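Major capsid protein (Norovirus Hu/GI.7/TCH-060/USA/2003, PDB 4P25) forms the norovirus capsid, and through its protruding domain binds histo-blood group antigens such as LeY. Local coordinates at residues Asn12-Leu15 against Asn16-Ala19; Thr56-Ser60 against Ala61-Ala65; Pro135-His139 against Leu140-Glu144. All blocks are in the same frame, centred on the assembly; numbering follows the deposited sequence.

Contact 1: residues Asn12-Leu15 against Asn16-Ala19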
ATOM      1  N   ASN A  12       3.589   7.410  14.063  1.00 11.37           N
ATOM      2  CA  ASN A  12       3.137   8.786  14.248  1.00 10.92           C
ATOM      3  C   ASN A  12       2.401   9.249  12.990  1.00 11.04           C
ATOM      4  O   ASN A  12       2.870  10.127  12.257  1.00 14.23           O
ATOM      5  CB  ASN A  12       4.334   9.688  14.560  1.00 14.29           C
ATOM      6  CG  ASN A  12       3.951  11.147  14.722  1.00 14.98           C
ATOM      7  OD1 ASN A  12       2.830  11.470  15.115  1.00 17.32           O
ATOM      8  ND2 ASN A  12       4.885  12.040  14.409  1.00 15.34           N
ATOM      9  N   ILE A  13       1.258   8.618  12.740  1.00  9.74           N
ATOM     10  CA  ILE A  13       0.463   8.832  11.537  1.00 10.60           C
ATOM     11  C   ILE A  13      -1.004   8.772  11.945  1.00  9.77           C
ATOM     12  O   ILE A  13      -1.398   7.855  12.663  1.00 11.46           O
ATOM     13  CB  ILE A  13       0.709   7.711  10.501  1.00 13.49           C
ATOM     14  CG1 ILE A  13       2.171   7.695  10.046  1.00 15.48           C
ATOM     15  CG2 ILE A  13      -0.205   7.878   9.308  1.00 15.62           C
ATOM     16  CD1 ILE A  13       2.533   6.502   9.173  1.00 16.98           C
ATOM     17  N   PRO A  14      -1.818   9.745  11.507  1.00 10.79           N
ATOM     18  CA  PRO A  14      -3.236   9.708  11.883  1.00 13.13           C
ATOM     19  C   PRO A  14      -3.920   8.473  11.314  1.00 11.85           C
ATOM     20  O   PRO A  14      -3.528   7.989  10.247  1.00 11.97           O
ATOM     21  CB  PRO A  14      -3.811  10.973  11.235  1.00 14.33           C
ATOM     22  CG  PRO A  14      -2.634  11.847  10.973  1.00 23.05           C
ATOM     23  CD  PRO A  14      -1.497  10.920  10.680  1.00 16.77           C
ATOM     24  N   LEU A  15      -4.924   7.977  12.028  1.00 11.33           N
ATOM     25  CA  LEU A  15      -5.576   6.718  11.683  1.00 14.18           C
ATOM     26  C   LEU A  15      -6.105   6.678  10.253  1.00 12.53           C
ATOM     27  O   LEU A  15      -5.988   5.649   9.578  1.00 13.71           O
ATOM     28  CB  LEU A  15      -6.692   6.407  12.683  1.00 20.39           C
ATOM     29  CG  LEU A  15      -7.324   5.015  12.578  1.00 23.30           C
ATOM     30  CD1 LEU A  15      -6.255   3.935  12.550  1.00 24.37           C
ATOM     31  CD2 LEU A  15      -8.279   4.792  13.734  1.00 24.87           C
ATOM     32  N   ASN A  16      -6.661   7.790   9.776  1.00 12.90           N
ATOM     33  CA  ASN A  16      -7.196   7.822   8.416  1.00 13.25           C
ATOM     34  C   ASN A  16      -6.126   7.877   7.316  1.00 15.55           C
ATOM     35  O   ASN A  16      -6.454   7.820   6.128  1.00 19.07           O
ATOM     36  CB  ASN A  16      -8.263   8.917   8.232  1.00 22.06           C
ATOM     37  CG  ASN A  16      -7.761  10.307   8.572  1.00 27.86           C
ATOM     38  OD1 ASN A  16      -6.601  10.500   8.925  1.00 23.10           O
ATOM     39  ND2 ASN A  16      -8.648  11.293   8.454  1.00 35.37           N
ATOM     40  N   ASN A  17      -4.859   7.984   7.720  1.00 14.88           N
ATOM     41  CA  ASN A  17      -3.721   7.825   6.805  1.00 14.29           C
ATOM     42  C   ASN A  17      -3.045   6.453   6.951  1.00 10.93           C
ATOM     43  O   ASN A  17      -1.946   6.235   6.441  1.00 13.09           O
ATOM     44  CB  ASN A  17      -2.674   8.931   7.006  1.00 15.83           C
ATOM     45  CG  ASN A  17      -2.985  10.199   6.228  1.00 21.39           C
ATOM     46  OD1 ASN A  17      -3.735  10.183   5.254  1.00 20.67           O
ATOM     47  ND2 ASN A  17      -2.389  11.311   6.654  1.00 21.54           N
ATOM     48  N   LEU A  18      -3.709   5.529   7.638  1.00  9.76           N
ATOM     49  CA  LEU A  18      -3.192   4.168   7.794  1.00 11.35           C
ATOM     50  C   LEU A  18      -3.950   3.177   6.921  1.00  8.77           C
ATOM     51  O   LEU A  18      -5.165   3.307   6.742  1.00 10.53           O
ATOM     52  CB  LEU A  18      -3.264   3.731   9.257  1.00 10.20           C
ATOM     53  CG  LEU A  18      -2.351   4.514  10.199  1.00 14.50           C
ATOM     54  CD1 LEU A  18      -2.510   4.040  11.637  1.00 20.46           C
ATOM     55  CD2 LEU A  18      -0.907   4.381   9.732  1.00 20.63           C
ATOM     56  N   ALA A  19      -3.233   2.188   6.386  1.00  8.19           N
ATOM     57  CA  ALA A  19      -3.825   1.179   5.511  1.00  7.34           C
ATOM     58  C   ALA A  19      -4.402  -0.021   6.260  1.00  7.00           C
ATOM     59  O   ALA A  19      -3.888  -0.432   7.296  1.00  8.38           O
ATOM     60  CB  ALA A  19      -2.794   0.699   4.485  1.00  9.92           C
TER
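Leu18 turns back over the residues that precede it, and each carbon of its side chain meets a different part of Ile13-Leu15. Leu18 CB starts beside the backbone, 3.3 Å from Leu15 O. Leu18 CG lies 3.7 Å from Pro14 O, and there the chain forks. With chi2 at 179° Leu18 CD1 runs straight on to Leu15, whose own CD1 meets it at 3.9 Å; the two leucine side chains cross at about a right angle. Leu18 CD2 takes the other direction and ends against Ile13, 3.6 Å from Ile13 CG2. The fork thus spans an isoleucine and a leucine two positions apart in the chain. What brings them together is a short turn of 3-10 type, with Leu15 and Asn16 in it, in the loop ahead of strand 29-31, closed by two successive i to i+3 backbone bonds: Asn17 N to Pro14 O at 2.9 Å and Leu18 N to Leu15 O at 3.0 Å. Ile13 CG2, anti to its own backbone nitrogen, also receives Asn17 CB at 3.5 Å, so one methyl serves both neighbours. Farther out, Asn17 lies alongside Pro14, pointing the same way, with Asn17 ND2 4.1 Å from Pro14 CD; its OD1 is hydrogen-bonded to Gln63 of the second subunit. Asn16, within the turn, puts its OD1 against Pro14 CB. Beyond Leu18, helix 225-234 contributes Glu226 and Phe227 to the packing, while Ile27 touches Leu15.

Contact 2: residues Thr56-Ser60 against Ala61-Ala65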
ATOM      1  N   THR A  56       0.213 -15.173   6.990  1.00  9.42           N
ATOM      2  CA  THR A  56       0.652 -14.798   5.643  1.00  7.33           C
ATOM      3  C   THR A  56       1.022 -13.319   5.552  1.00  7.57           C
ATOM      4  O   THR A  56       1.281 -12.799   4.463  1.00  8.94           O
ATOM      5  CB  THR A  56      -0.445 -15.089   4.611  1.00  9.72           C
ATOM      6  OG1 THR A  56      -1.678 -14.498   5.057  1.00  8.28           O
ATOM      7  CG2 THR A  56      -0.640 -16.589   4.453  1.00 10.72           C
ATOM      8  N   THR A  57       1.056 -12.656   6.704  1.00  9.45           N
ATOM      9  CA  THR A  57       1.277 -11.213   6.781  1.00  8.17           C
ATOM     10  C   THR A  57       2.574 -10.771   6.100  1.00  6.59           C
ATOM     11  O   THR A  57       3.641 -11.278   6.419  1.00  9.22           O
ATOM     12  CB  THR A  57       1.300 -10.770   8.256  1.00  9.24           C
ATOM     13  OG1 THR A  57       0.075 -11.174   8.888  1.00  7.80           O
ATOM     14  CG2 THR A  57       1.479  -9.253   8.386  1.00  8.51           C
ATOM     15  N   PRO A  58       2.473  -9.827   5.147  1.00  7.19           N
ATOM     16  CA  PRO A  58       3.641  -9.238   4.492  1.00  8.93           C
ATOM     17  C   PRO A  58       4.032  -7.925   5.165  1.00  8.72           C
ATOM     18  O   PRO A  58       3.368  -7.500   6.108  1.00 10.39           O
ATOM     19  CB  PRO A  58       3.121  -8.956   3.091  1.00 11.00           C
ATOM     20  CG  PRO A  58       1.692  -8.561   3.330  1.00  9.52           C
ATOM     21  CD  PRO A  58       1.218  -9.420   4.490  1.00  8.14           C
ATOM     22  N   VAL A  59       5.089  -7.288   4.678  1.00 10.18           N
ATOM     23  CA  VAL A  59       5.572  -6.054   5.286  1.00  8.75           C
ATOM     24  C   VAL A  59       4.879  -4.811   4.722  1.00 10.59           C
ATOM     25  O   VAL A  59       4.522  -3.902   5.467  1.00  8.94           O
ATOM     26  CB  VAL A  59       7.097  -5.924   5.112  1.00 11.58           C
ATOM     27  CG1 VAL A  59       7.595  -4.593   5.655  1.00 17.17           C
ATOM     28  CG2 VAL A  59       7.786  -7.064   5.807  1.00 16.57           C
ATOM     29  N   SER A  60       4.677  -4.780   3.409  1.00  8.66           N
ATOM     30  CA  SER A  60       4.160  -3.582   2.758  1.00  7.42           C
ATOM     31  C   SER A  60       2.658  -3.617   2.495  1.00  6.26           C
ATOM     32  O   SER A  60       2.098  -4.666   2.175  1.00  8.06           O
ATOM     33  CB  SER A  60       4.888  -3.373   1.429  1.00  7.45           C
ATOM     34  OG  SER A  60       4.416  -2.216   0.742  1.00  9.58           O
ATOM     35  N   ALA A  61       2.028  -2.450   2.594  1.00  7.35           N
ATOM     36  CA  ALA A  61       0.617  -2.312   2.254  1.00  6.85           C
ATOM     37  C   ALA A  61       0.354  -2.709   0.801  1.00  9.62           C
ATOM     38  O   ALA A  61      -0.762  -3.115   0.452  1.00  8.78           O
ATOM     39  CB  ALA A  61       0.133  -0.882   2.530  1.00  7.70           C
ATOM     40  N   SER A  62       1.377  -2.602  -0.047  1.00  8.04           N
ATOM     41  CA  SER A  62       1.222  -2.987  -1.446  1.00  7.31           C
ATOM     42  C   SER A  62       1.491  -4.469  -1.713  1.00  9.13           C
ATOM     43  O   SER A  62       1.570  -4.887  -2.868  1.00  8.81           O
ATOM     44  CB  SER A  62       2.043  -2.073  -2.368  1.00  8.97           C
ATOM     45  OG  SER A  62       1.465  -0.773  -2.389  1.00 10.23           O
ATOM     46  N   GLN A  63       1.594  -5.254  -0.641  1.00  7.46           N
ATOM     47  CA  GLN A  63       1.620  -6.720  -0.731  1.00  7.39           C
ATOM     48  C   GLN A  63       0.319  -7.338  -0.201  1.00  7.98           C
ATOM     49  O   GLN A  63       0.108  -8.546  -0.309  1.00  8.74           O
ATOM     50  CB  GLN A  63       2.813  -7.285   0.050  1.00  7.14           C
ATOM     51  CG  GLN A  63       4.177  -7.070  -0.619  1.00  8.58           C
ATOM     52  CD  GLN A  63       5.356  -7.217   0.346  1.00  9.80           C
ATOM     53  OE1 GLN A  63       5.281  -6.819   1.513  1.00 10.57           O
ATOM     54  NE2 GLN A  63       6.460  -7.771  -0.152  1.00 13.06           N
ATOM     55  N   VAL A  64      -0.554  -6.505   0.366  1.00  7.88           N
ATOM     56  CA  VAL A  64      -1.768  -6.989   1.041  1.00  6.76           C
ATOM     57  C   VAL A  64      -2.858  -7.474   0.079  1.00  6.62           C
ATOM     58  O   VAL A  64      -3.301  -6.730  -0.806  1.00  7.86           O
ATOM     59  CB  VAL A  64      -2.338  -5.878   1.947  1.00  6.23           C
ATOM     60  CG1 VAL A  64      -3.738  -6.235   2.464  1.00  8.79           C
ATOM     61  CG2 VAL A  64      -1.369  -5.583   3.099  1.00  8.13           C
ATOM     62  N   ALA A  65      -3.281  -8.722   0.259  1.00  7.34           N
ATOM     63  CA  ALA A  65      -4.350  -9.345  -0.546  1.00  7.53           C
ATOM     64  C   ALA A  65      -4.029  -9.374  -2.036  1.00  6.56           C
ATOM     65  O   ALA A  65      -4.856  -8.998  -2.876  1.00  7.24           O
ATOM     66  CB  ALA A  65      -5.707  -8.677  -0.293  1.00  7.45           C
TER
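Gln63 reaches back to Val59 and Ser60 with its amide oxygen. Gln63 OE1 takes Ser60 N at 2.8 Å in a nearly straight bond (167° at the hydrogen), the donor tilted 22° from the amide carbonyl plane. A second amide, Val59 N, adds a weak bond to the same Gln63 OE1 at 3.2 Å, so two consecutive backbone N-H groups converge on one oxygen. Pro58 packs along the side chain that carries it: Pro58 CB lies 3.4 Å from Gln63 OE1 and 3.5 Å from Gln63 CB, the ring and the glutamine sliding past each other in opposite directions. The next shell is the backbone that turns Gln63 round to face its partners. Gln63 N binds Ser60 O at 2.9 Å, closing a type I beta turn with Ala61 and Ser62 at its corners. Ser60 reinforces it from its side chain: Ser60 OG, anti to the backbone nitrogen, accepts Ser62 N at 3.2 Å, an ST turn overlapping the beta turn. The N-H and carbonyl of Ser60 thus both engage Gln63, while its hydroxyl takes Ser62 N. Val64 ends this inner set loosely, with Val64 CG2 3.7 Å from Ser60 O. Outside it stand the partners that fix the polar ends. Ser60 OG is also hydrogen-bonded to Glu226 of the second subunit, which places the turn at the dimer interface. Within the chain, Gln225 NE2 at the start of helix 225-234 bonds both Pro58 O and Val59 O.

Contact 3: residues Pro135-His139 against Leu140-Glu144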
ATOM      1  N   PRO A 135     -10.837 -27.434  -4.975  1.00 14.18           N
ATOM      2  CA  PRO A 135      -9.554 -27.121  -5.619  1.00 16.82           C
ATOM      3  C   PRO A 135      -8.836 -25.882  -5.070  1.00 18.03           C
ATOM      4  O   PRO A 135      -7.739 -25.565  -5.538  1.00 16.60           O
ATOM      5  CB  PRO A 135      -9.949 -26.892  -7.084  1.00 18.82           C
ATOM      6  CG  PRO A 135     -11.236 -27.627  -7.247  1.00 25.51           C
ATOM      7  CD  PRO A 135     -11.944 -27.418  -5.949  1.00 17.48           C
ATOM      8  N   PHE A 136      -9.446 -25.192  -4.109  1.00 13.25           N
ATOM      9  CA  PHE A 136      -8.812 -24.050  -3.458  1.00 11.60           C
ATOM     10  C   PHE A 136      -7.801 -24.593  -2.454  1.00 10.49           C
ATOM     11  O   PHE A 136      -8.153 -24.965  -1.331  1.00 12.71           O
ATOM     12  CB  PHE A 136      -9.881 -23.181  -2.779  1.00 11.81           C
ATOM     13  CG  PHE A 136      -9.362 -21.901  -2.158  1.00 11.34           C
ATOM     14  CD1 PHE A 136      -9.153 -20.763  -2.931  1.00 11.52           C
ATOM     15  CD2 PHE A 136      -9.135 -21.829  -0.796  1.00 10.19           C
ATOM     16  CE1 PHE A 136      -8.701 -19.582  -2.349  1.00 13.12           C
ATOM     17  CE2 PHE A 136      -8.689 -20.657  -0.207  1.00 10.37           C
ATOM     18  CZ  PHE A 136      -8.468 -19.532  -0.988  1.00 12.76           C
ATOM     19  N   ALA A 137      -6.543 -24.655  -2.883  1.00 11.30           N
ATOM     20  CA  ALA A 137      -5.480 -25.257  -2.078  1.00 13.19           C
ATOM     21  C   ALA A 137      -4.267 -24.344  -1.956  1.00 11.08           C
ATOM     22  O   ALA A 137      -3.166 -24.709  -2.377  1.00 13.64           O
ATOM     23  CB  ALA A 137      -5.063 -26.597  -2.689  1.00 14.78           C
ATOM     24  N   PRO A 138      -4.449 -23.154  -1.366  1.00 11.41           N
ATOM     25  CA  PRO A 138      -3.311 -22.224  -1.365  1.00 14.14           C
ATOM     26  C   PRO A 138      -2.087 -22.695  -0.568  1.00 14.33           C
ATOM     27  O   PRO A 138      -0.971 -22.323  -0.933  1.00 11.86           O
ATOM     28  CB  PRO A 138      -3.904 -20.937  -0.782  1.00 16.91           C
ATOM     29  CG  PRO A 138      -5.111 -21.373  -0.022  1.00 13.86           C
ATOM     30  CD  PRO A 138      -5.652 -22.566  -0.747  1.00 14.10           C
ATOM     31  N   HIS A 139      -2.267 -23.504   0.473  1.00 10.97           N
ATOM     32  CA  HIS A 139      -1.099 -24.019   1.187  1.00  7.91           C
ATOM     33  C   HIS A 139      -0.257 -24.895   0.270  1.00  6.89           C
ATOM     34  O   HIS A 139       0.966 -24.790   0.248  1.00  9.26           O
ATOM     35  CB  HIS A 139      -1.481 -24.792   2.451  1.00  9.86           C
ATOM     36  CG  HIS A 139      -0.297 -25.370   3.164  1.00  9.21           C
ATOM     37  ND1 HIS A 139      -0.082 -26.730   3.269  1.00 13.98           N
ATOM     38  CD2 HIS A 139       0.753 -24.774   3.771  1.00 11.78           C
ATOM     39  CE1 HIS A 139       1.043 -26.944   3.928  1.00 21.09           C
ATOM     40  NE2 HIS A 139       1.570 -25.777   4.247  1.00 17.16           N
ATOM     41  N   LEU A 140      -0.928 -25.749  -0.496  1.00  9.83           N
ATOM     42  CA  LEU A 140      -0.268 -26.574  -1.500  1.00 10.41           C
ATOM     43  C   LEU A 140       0.307 -25.761  -2.646  1.00 10.26           C
ATOM     44  O   LEU A 140       1.247 -26.192  -3.317  1.00 17.21           O
ATOM     45  CB  LEU A 140      -1.257 -27.590  -2.055  1.00 15.45           C
ATOM     46  CG  LEU A 140      -1.385 -28.792  -1.149  1.00 27.58           C
ATOM     47  CD1 LEU A 140      -2.346 -29.804  -1.748  1.00 32.12           C
ATOM     48  CD2 LEU A 140       0.002 -29.375  -0.961  1.00 37.55           C
ATOM     49  N   GLY A 141      -0.287 -24.599  -2.894  1.00 12.44           N
ATOM     50  CA  GLY A 141       0.231 -23.686  -3.893  1.00 12.86           C
ATOM     51  C   GLY A 141      -0.539 -23.677  -5.199  1.00 10.66           C
ATOM     52  O   GLY A 141       0.018 -23.349  -6.241  1.00  9.41           O
ATOM     53  N   SER A 142      -1.818 -24.038  -5.154  1.00  9.74           N
ATOM     54  CA  SER A 142      -2.642 -23.936  -6.351  1.00 11.29           C
ATOM     55  C   SER A 142      -4.085 -23.570  -6.042  1.00 10.42           C
ATOM     56  O   SER A 142      -4.648 -23.986  -5.025  1.00 12.05           O
ATOM     57  CB  SER A 142      -2.583 -25.222  -7.181  1.00 19.94           C
ATOM     58  OG  SER A 142      -3.206 -26.298  -6.510  1.00 23.00           O
ATOM     59  N   ILE A 143      -4.671 -22.774  -6.930  1.00 10.49           N
ATOM     60  CA  ILE A 143      -6.096 -22.483  -6.884  1.00 11.63           C
ATOM     61  C   ILE A 143      -6.640 -22.590  -8.294  1.00 12.39           C
ATOM     62  O   ILE A 143      -5.876 -22.578  -9.263  1.00 14.44           O
ATOM     63  CB  ILE A 143      -6.389 -21.068  -6.331  1.00 11.14           C
ATOM     64  CG1 ILE A 143      -5.760 -19.995  -7.229  1.00 11.91           C
ATOM     65  CG2 ILE A 143      -5.923 -20.945  -4.882  1.00 13.22           C
ATOM     66  CD1 ILE A 143      -6.025 -18.576  -6.766  1.00 14.36           C
ATOM     67  N   GLU A 144      -7.954 -22.713  -8.421  1.00 11.11           N
ATOM     68  CA  GLU A 144      -8.569 -22.693  -9.738  1.00 11.03           C
ATOM     69  C   GLU A 144      -9.389 -21.423  -9.910  1.00 11.18           C
ATOM     70  O   GLU A 144      -9.716 -20.753  -8.933  1.00 12.73           O
ATOM     71  CB  GLU A 144      -9.406 -23.952  -9.976  1.00 12.40           C
ATOM     72  CG  GLU A 144      -8.549 -25.222  -9.924  1.00 14.64           C
ATOM     73  CD  GLU A 144      -9.240 -26.461 -10.479  1.00 19.07           C
ATOM     74  OE1 GLU A 144     -10.383 -26.355 -10.966  1.00 23.68           O
ATOM     75  OE2 GLU A 144      -8.622 -27.545 -10.419  1.00 29.22           O
TER
HETATM   76  O   HOH W   1      -5.886 -26.715  -6.925  1.00 25.50           O
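Phe136 and Ile143 lie side by side on the buried side of this reversal, pointing the same way, with Ile143 CG2 3.8 Å from Phe136 CD1. That methyl can reach the ring because it stands beside the backbone nitrogen, CG1 having the position between N and the carbonyl carbon (chi1 61°). Pro138 CD covers one face of the phenyl ring near its rim, and Trp109 meets the ring edge-to-face. Between the arms the backbone reverses through a single antiparallel bridge, Ala137 with Ser142, carrying a G1 beta bulge: Ala137 O accepts both Gly141 N at 2.9 Å and Ser142 N at 3.2 Å, while Ala137 N returns a bond to Ser142 O. Gly141 has a positive phi (103°), as is usual for the first residue of this bulge. The other side is looser and wetter. There a water donates to Pro135 O at 2.6 Å and also bonds Ser142 OG at 2.7 Å, bridging the arms beyond the direct bonds. Pro135 CB rests on the Glu144 carboxylate, 3.5 Å from Glu144 CD. Leu140 is exposed, and Leu140 CB touches Ala137 CB at 4.0 Å.

In the fold
All three contacts are local turns, but their settings differ. Contact 2 is the most buried and lies nearest the chain centre; contact 1 is partly buried farther out, and the two touch through Ala19 CB and Ala61 CB. Both pack on helix 225-234 and on the second subunit, and they meet across the dimer through side-chain amides. Contact 1 relies mainly on aliphatic packing, contact 2 on a polar network. Contact 3, its centre about 34 Å from that of contact 1, touches no other chain of the assembly; it closes on strand 142-144, outermost within this chain in its six-stranded sheet, mixing aromatic packing with water, the side chain of Phe136 about 12 Å from a bound galactose.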